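Alpha-galactosidase (Umbelopsis vinacea, PDB 3A5V) hydrolyses terminal alpha-galactosyl residues from galactosides, as a tetrameric, N-glycosylated enzyme of glycoside hydrolase family 27. Local coordinates at residues G316-L328 against H383-T395. Sequence-based numbering, arbitrary orientation. Where two conformers were deposited one is given.
Sequences GNLANNTQVVILL and HGVRLLKFMDSAT. With NAG (2-acetamido-2-deoxy-beta-D-glucopyranose), chain D; NAG (2-acetamido-2-deoxy-beta-D-glucopyranose), chain B.
Val325 and Phe390 meet diagonally across two antiparallel strands, on one face of the sheet: the valine's CG2 meets the ring at CE1, 3.6 Å away, on an oblique approach to the ring. Trp341 meets the same phenylalanine edge-to-face, and Ile344 touches both residues of the pair. Leu327 and Leu388 extend this face towards strand 375-380. Arg386 also starts here, but its guanidinium turns off to a salt bridge with Asp362.

The other face is built round Leu387. With CG anti to the backbone N (chi1 171°), it sends CD1 between two residues of strand 322-328, reaching Val324 CG2 at a tight 3.4 Å and Ile326 CG1 at 3.6 Å. Ile326 lies alongside Leu387 and Val385, all pointing the same way, and helix 251-263 packs over Ile326, Val385 and Leu328.

Six backbone bonds join the strands, among them Val325 N to Leu388 O at 2.9 Å and 169°. At the turn end, the extended Lys389 passes CE by Thr322 OG1, which itself donates to Ala319 O (2.8 Å). Beyond, Asp392 OD2 accepts from N2 of the chain D NAG at 3.0 Å.

A type I' turn over Ala319-Thr322 closes a hairpin whose second strand pairs centrally in the C-terminal beta-sandwich domain, one face against a helix of the catalytic (beta/alpha)8 barrel.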
loop_
_atom_site.group_PDB
_atom_site.type_symbol
_atom_site.label_atom_id
_atom_site.label_comp_id
_atom_site.label_asym_id
_atom_site.label_seq_id
_atom_site.Cartn_x
_atom_site.Cartn_y
_atom_site.Cartn_z
ATOM N N GLY A 316 2.314 -30.123 10.859
ATOM C CA GLY A 316 3.620 -29.655 11.291
ATOM C C GLY A 316 4.479 -30.725 11.931
ATOM O O GLY A 316 3.969 -31.679 12.477
ATOM N N ASN A 317 5.793 -30.568 11.871
ATOM C CA ASN A 317 6.676 -31.511 12.570
ATOM C C ASN A 317 6.726 -31.307 14.073
ATOM O O ASN A 317 6.688 -30.159 14.573
ATOM C CB ASN A 317 8.117 -31.344 12.074
ATOM C CG ASN A 317 8.237 -31.448 10.576
ATOM O OD1 ASN A 317 8.410 -30.442 9.895
ATOM N ND2 ASN A 317 8.138 -32.663 10.052
ATOM N N LEU A 318 6.849 -32.440 14.765
ATOM C CA LEU A 318 7.116 -32.502 16.195
ATOM C C LEU A 318 8.396 -33.331 16.403
ATOM O O LEU A 318 8.970 -33.846 15.434
ATOM C CB LEU A 318 5.929 -33.134 16.929
ATOM C CG LEU A 318 4.552 -32.452 16.833
ATOM C CD1 LEU A 318 3.483 -33.335 17.486
ATOM C CD2 LEU A 318 4.569 -31.051 17.449
ATOM N N ALA A 319 8.844 -33.448 17.650
ATOM C CA ALA A 319 10.126 -34.105 17.959
ATOM C C ALA A 319 10.087 -35.598 17.579
ATOM O O ALA A 319 9.006 -36.191 17.466
ATOM C CB ALA A 319 10.450 -33.939 19.455
ATOM N N ASN A 320 11.258 -36.191 17.344
ATOM C CA ASN A 320 11.364 -37.651 17.131
ATOM C C ASN A 320 10.553 -38.171 15.949
ATOM O O ASN A 320 9.903 -39.237 16.022
ATOM C CB ASN A 320 10.987 -38.403 18.409
ATOM C CG ASN A 320 11.724 -37.882 19.619
ATOM O OD1 ASN A 320 11.118 -37.602 20.660
ATOM N ND2 ASN A 320 13.033 -37.701 19.483
ATOM N N ASN A 321 10.596 -37.401 14.866
ATOM C CA ASN A 321 9.971 -37.776 13.606
ATOM C C ASN A 321 8.445 -37.939 13.697
ATOM O O ASN A 321 7.852 -38.699 12.930
ATOM C CB ASN A 321 10.647 -39.055 13.063
ATOM C CG ASN A 321 10.598 -39.156 11.563
ATOM O OD1 ASN A 321 10.574 -38.150 10.854
ATOM N ND2 ASN A 321 10.584 -40.391 11.059
ATOM N N THR A 322 7.800 -37.251 14.637
ATOM C CA THR A 322 6.342 -37.316 14.726
ATOM C C THR A 322 5.737 -36.070 14.052
ATOM O O THR A 322 6.475 -35.158 13.665
ATOM C CB THR A 322 5.844 -37.506 16.178
ATOM O OG1 THR A 322 6.250 -36.387 16.975
ATOM C CG2 THR A 322 6.421 -38.828 16.795
ATOM N N GLN A 323 4.413 -36.057 13.885
ATOM C CA GLN A 323 3.738 -34.980 13.134
ATOM C C GLN A 323 2.474 -34.576 13.844
ATOM O O GLN A 323 1.731 -35.438 14.328
ATOM C CB GLN A 323 3.364 -35.456 11.722
ATOM C CG GLN A 323 3.079 -34.334 10.673
ATOM C CD GLN A 323 4.355 -33.686 10.130
ATOM O OE1 GLN A 323 5.463 -34.095 10.465
ATOM N NE2 GLN A 323 4.198 -32.655 9.313
ATOM N N VAL A 324 2.206 -33.275 13.896
ATOM C CA VAL A 324 0.895 -32.824 14.364
ATOM C C VAL A 324 0.021 -32.572 13.130
ATOM O O VAL A 324 0.496 -32.036 12.124
ATOM C CB VAL A 324 0.964 -31.587 15.326
ATOM C CG1 VAL A 324 1.480 -30.333 14.596
ATOM C CG2 VAL A 324 -0.420 -31.310 15.958
ATOM N N VAL A 325 -1.231 -33.012 13.195
ATOM C CA VAL A 325 -2.191 -32.814 12.109
ATOM C C VAL A 325 -3.485 -32.295 12.702
ATOM O O VAL A 325 -3.991 -32.845 13.684
ATOM C CB VAL A 325 -2.419 -34.107 11.264
ATOM C CG1 VAL A 325 -3.534 -33.915 10.217
ATOM C CG2 VAL A 325 -1.109 -34.509 10.555
ATOM N N ILE A 326 -4.008 -31.220 12.118
ATOM C CA ILE A 326 -5.283 -30.649 12.570
ATOM C C ILE A 326 -6.288 -30.537 11.432
ATOM O O ILE A 326 -6.015 -29.893 10.403
ATOM C CB ILE A 326 -5.104 -29.237 13.200
ATOM C CG1 ILE A 326 -4.048 -29.278 14.313
ATOM C CG2 ILE A 326 -6.445 -28.707 13.730
ATOM C CD1 ILE A 326 -3.287 -28.008 14.478
ATOM N N LEU A 327 -7.460 -31.141 11.634
ATOM C CA LEU A 327 -8.603 -30.940 10.740
ATOM C C LEU A 327 -9.469 -29.858 11.354
ATOM O O LEU A 327 -9.910 -29.986 12.494
ATOM C CB LEU A 327 -9.423 -32.237 10.597
ATOM C CG LEU A 327 -8.623 -33.469 10.160
ATOM C CD1 LEU A 327 -9.445 -34.732 10.439
ATOM C CD2 LEU A 327 -8.248 -33.348 8.695
ATOM N N LEU A 328 -9.704 -28.789 10.609
ATOM C CA LEU A 328 -10.489 -27.676 11.148
ATOM C C LEU A 328 -11.703 -27.445 10.262
ATOM O O LEU A 328 -11.582 -27.246 9.041
ATOM C CB LEU A 328 -9.637 -26.400 11.261
ATOM C CG LEU A 328 -10.256 -25.116 11.837
ATOM C CD1 LEU A 328 -9.125 -24.241 12.376
ATOM C CD2 LEU A 328 -11.028 -24.352 10.770
ATOM N N HIS A 383 -17.469 -25.457 13.717
ATOM C CA HIS A 383 -16.463 -24.552 14.295
ATOM C C HIS A 383 -15.429 -25.319 15.117
ATOM O O HIS A 383 -14.924 -24.808 16.127
ATOM C CB HIS A 383 -17.135 -23.479 15.174
ATOM C CG HIS A 383 -18.145 -22.642 14.447
ATOM N ND1 HIS A 383 -18.908 -21.679 15.079
ATOM C CD2 HIS A 383 -18.504 -22.608 13.138
ATOM C CE1 HIS A 383 -19.694 -21.090 14.192
ATOM N NE2 HIS A 383 -19.472 -21.639 13.006
ATOM N N GLY A 384 -15.132 -26.541 14.673
ATOM C CA GLY A 384 -14.434 -27.531 15.485
ATOM C C GLY A 384 -13.129 -28.003 14.885
ATOM O O GLY A 384 -12.821 -27.706 13.711
ATOM N N VAL A 385 -12.355 -28.711 15.712
ATOM C CA VAL A 385 -11.079 -29.319 15.310
ATOM C C VAL A 385 -11.004 -30.779 15.731
ATOM O O VAL A 385 -11.674 -31.190 16.679
ATOM C CB VAL A 385 -9.824 -28.577 15.918
ATOM C CG1 VAL A 385 -9.589 -27.200 15.221
ATOM C CG2 VAL A 385 -9.929 -28.453 17.472
ATOM N N ARG A 386 -10.198 -31.553 15.006
ATOM C CA ARG A 386 -9.617 -32.775 15.559
ATOM C C ARG A 386 -8.105 -32.566 15.531
ATOM O O ARG A 386 -7.552 -32.171 14.499
ATOM C CB ARG A 386 -10.017 -34.039 14.771
ATOM C CG ARG A 386 -11.534 -34.356 14.799
ATOM C CD ARG A 386 -12.042 -34.731 16.208
ATOM N NE ARG A 386 -11.507 -36.014 16.682
ATOM C CZ ARG A 386 -11.994 -37.211 16.341
ATOM N NH1 ARG A 386 -13.037 -37.307 15.510
ATOM N NH2 ARG A 386 -11.434 -38.314 16.832
ATOM N N LEU A 387 -7.467 -32.812 16.670
ATOM C CA LEU A 387 -6.043 -32.579 16.862
ATOM C C LEU A 387 -5.361 -33.936 16.986
ATOM O O LEU A 387 -5.627 -34.687 17.947
ATOM C CB LEU A 387 -5.798 -31.747 18.138
ATOM C CG LEU A 387 -4.333 -31.610 18.585
ATOM C CD1 LEU A 387 -3.475 -30.959 17.499
ATOM C CD2 LEU A 387 -4.206 -30.843 19.900
ATOM N N LEU A 388 -4.485 -34.239 16.028
ATOM C CA LEU A 388 -3.915 -35.573 15.896
ATOM C C LEU A 388 -2.413 -35.534 16.003
ATOM O O LEU A 388 -1.768 -34.564 15.551
ATOM C CB LEU A 388 -4.278 -36.198 14.529
ATOM C CG LEU A 388 -5.755 -36.132 14.111
ATOM C CD1 LEU A 388 -5.921 -36.619 12.660
ATOM C CD2 LEU A 388 -6.648 -36.928 15.085
ATOM N N LYS A 389 -1.856 -36.595 16.587
ATOM C CA LYS A 389 -0.421 -36.839 16.510
ATOM C C LYS A 389 -0.136 -38.153 15.787
ATOM O O LYS A 389 -0.630 -39.215 16.182
ATOM C CB LYS A 389 0.210 -36.857 17.911
ATOM C CG LYS A 389 1.744 -37.022 17.884
ATOM C CD LYS A 389 2.291 -37.114 19.301
ATOM C CE LYS A 389 3.801 -37.351 19.314
ATOM N NZ LYS A 389 4.269 -37.398 20.720
ATOM N N PHE A 390 0.661 -38.057 14.725
ATOM C CA PHE A 390 1.133 -39.222 13.975
ATOM C C PHE A 390 2.425 -39.669 14.625
ATOM O O PHE A 390 3.349 -38.862 14.780
ATOM C CB PHE A 390 1.363 -38.859 12.497
ATOM C CG PHE A 390 0.092 -38.835 11.666
ATOM C CD1 PHE A 390 -0.920 -37.916 11.935
ATOM C CD2 PHE A 390 -0.078 -39.734 10.620
ATOM C CE1 PHE A 390 -2.123 -37.897 11.168
ATOM C CE2 PHE A 390 -1.245 -39.730 9.847
ATOM C CZ PHE A 390 -2.283 -38.813 10.125
ATOM N N MET A 391 2.487 -40.943 15.016
ATOM C CA MET A 391 3.594 -41.444 15.839
ATOM C C MET A 391 4.836 -41.794 15.021
ATOM O O MET A 391 5.883 -42.136 15.563
ATOM C CB MET A 391 3.131 -42.627 16.707
ATOM C CG MET A 391 1.970 -42.289 17.624
ATOM S SD MET A 391 2.320 -40.980 18.834
ATOM C CE MET A 391 3.384 -41.881 19.949
ATOM N N ASP A 392 4.707 -41.671 13.704
ATOM C CA ASP A 392 5.818 -41.849 12.790
ATOM C C ASP A 392 5.530 -41.004 11.546
ATOM O O ASP A 392 4.472 -40.365 11.437
ATOM C CB ASP A 392 5.992 -43.337 12.425
ATOM C CG ASP A 392 7.455 -43.709 12.073
ATOM O OD1 ASP A 392 8.234 -42.843 11.616
ATOM O OD2 ASP A 392 7.832 -44.883 12.272
ATOM N N SER A 393 6.485 -40.999 10.625
ATOM C CA SER A 393 6.417 -40.207 9.405
ATOM C C SER A 393 6.299 -41.120 8.189
ATOM O O SER A 393 6.846 -42.224 8.179
ATOM C CB SER A 393 7.696 -39.379 9.283
ATOM O OG SER A 393 7.739 -38.697 8.047
ATOM N N ALA A 394 5.601 -40.653 7.159
ATOM C CA ALA A 394 5.580 -41.352 5.863
ATOM C C ALA A 394 6.719 -40.937 4.923
ATOM O O ALA A 394 6.800 -41.424 3.800
ATOM C CB ALA A 394 4.223 -41.176 5.169
ATOM N N THR A 395 7.604 -40.056 5.381
ATOM C CA THR A 395 8.657 -39.514 4.517
ATOM C C THR A 395 9.695 -40.607 4.196
ATOM O O THR A 395 10.120 -41.336 5.092
ATOM C CB THR A 395 9.326 -38.256 5.141
ATOM O OG1 THR A 395 8.353 -37.186 5.221
ATOM C CG2 THR A 395 10.531 -37.784 4.304
HETATM C C1 NAG D . 6.866 -48.709 13.171
HETATM C C2 NAG D . 8.035 -48.210 14.029
HETATM C C3 NAG D . 9.366 -48.230 13.271
HETATM C C4 NAG D . 9.561 -49.487 12.407
HETATM C C5 NAG D . 8.268 -49.872 11.670
HETATM C C6 NAG D . 8.393 -51.199 10.916
HETATM C C7 NAG D . 7.439 -46.578 15.755
HETATM C C8 NAG D . 7.253 -45.122 16.085
HETATM N N2 NAG D . 7.828 -46.855 14.514
HETATM O O3 NAG D . 10.414 -48.095 14.216
HETATM O O4 NAG D . 10.584 -49.245 11.460
HETATM O O5 NAG D . 7.188 -49.955 12.590
HETATM O O6 NAG D . 8.313 -52.282 11.827
HETATM O O7 NAG D . 7.215 -47.433 16.609
HETATM C C1 NAG B . 1.578 -48.972 13.370
HETATM C C2 NAG B . 2.392 -50.076 12.669
HETATM C C3 NAG B . 3.810 -50.162 13.244
HETATM C C4 NAG B . 4.486 -48.789 13.217
HETATM C C5 NAG B . 3.560 -47.725 13.837
HETATM C C6 NAG B . 4.173 -46.327 13.717
HETATM C C7 NAG B . 1.477 -52.114 11.693
HETATM C C8 NAG B . 0.604 -53.324 11.896
HETATM N N2 NAG B . 1.725 -51.367 12.768
HETATM O O3 NAG B . 4.582 -51.083 12.503
HETATM O O4 NAG B . 5.678 -48.830 13.980
HETATM O O5 NAG B . 2.291 -47.753 13.227
HETATM O O6 NAG B . 3.397 -45.388 14.422
HETATM O O7 NAG B . 1.948 -51.866 10.573
HETATM O O HOH W 1 8.645 -41.686 15.241
#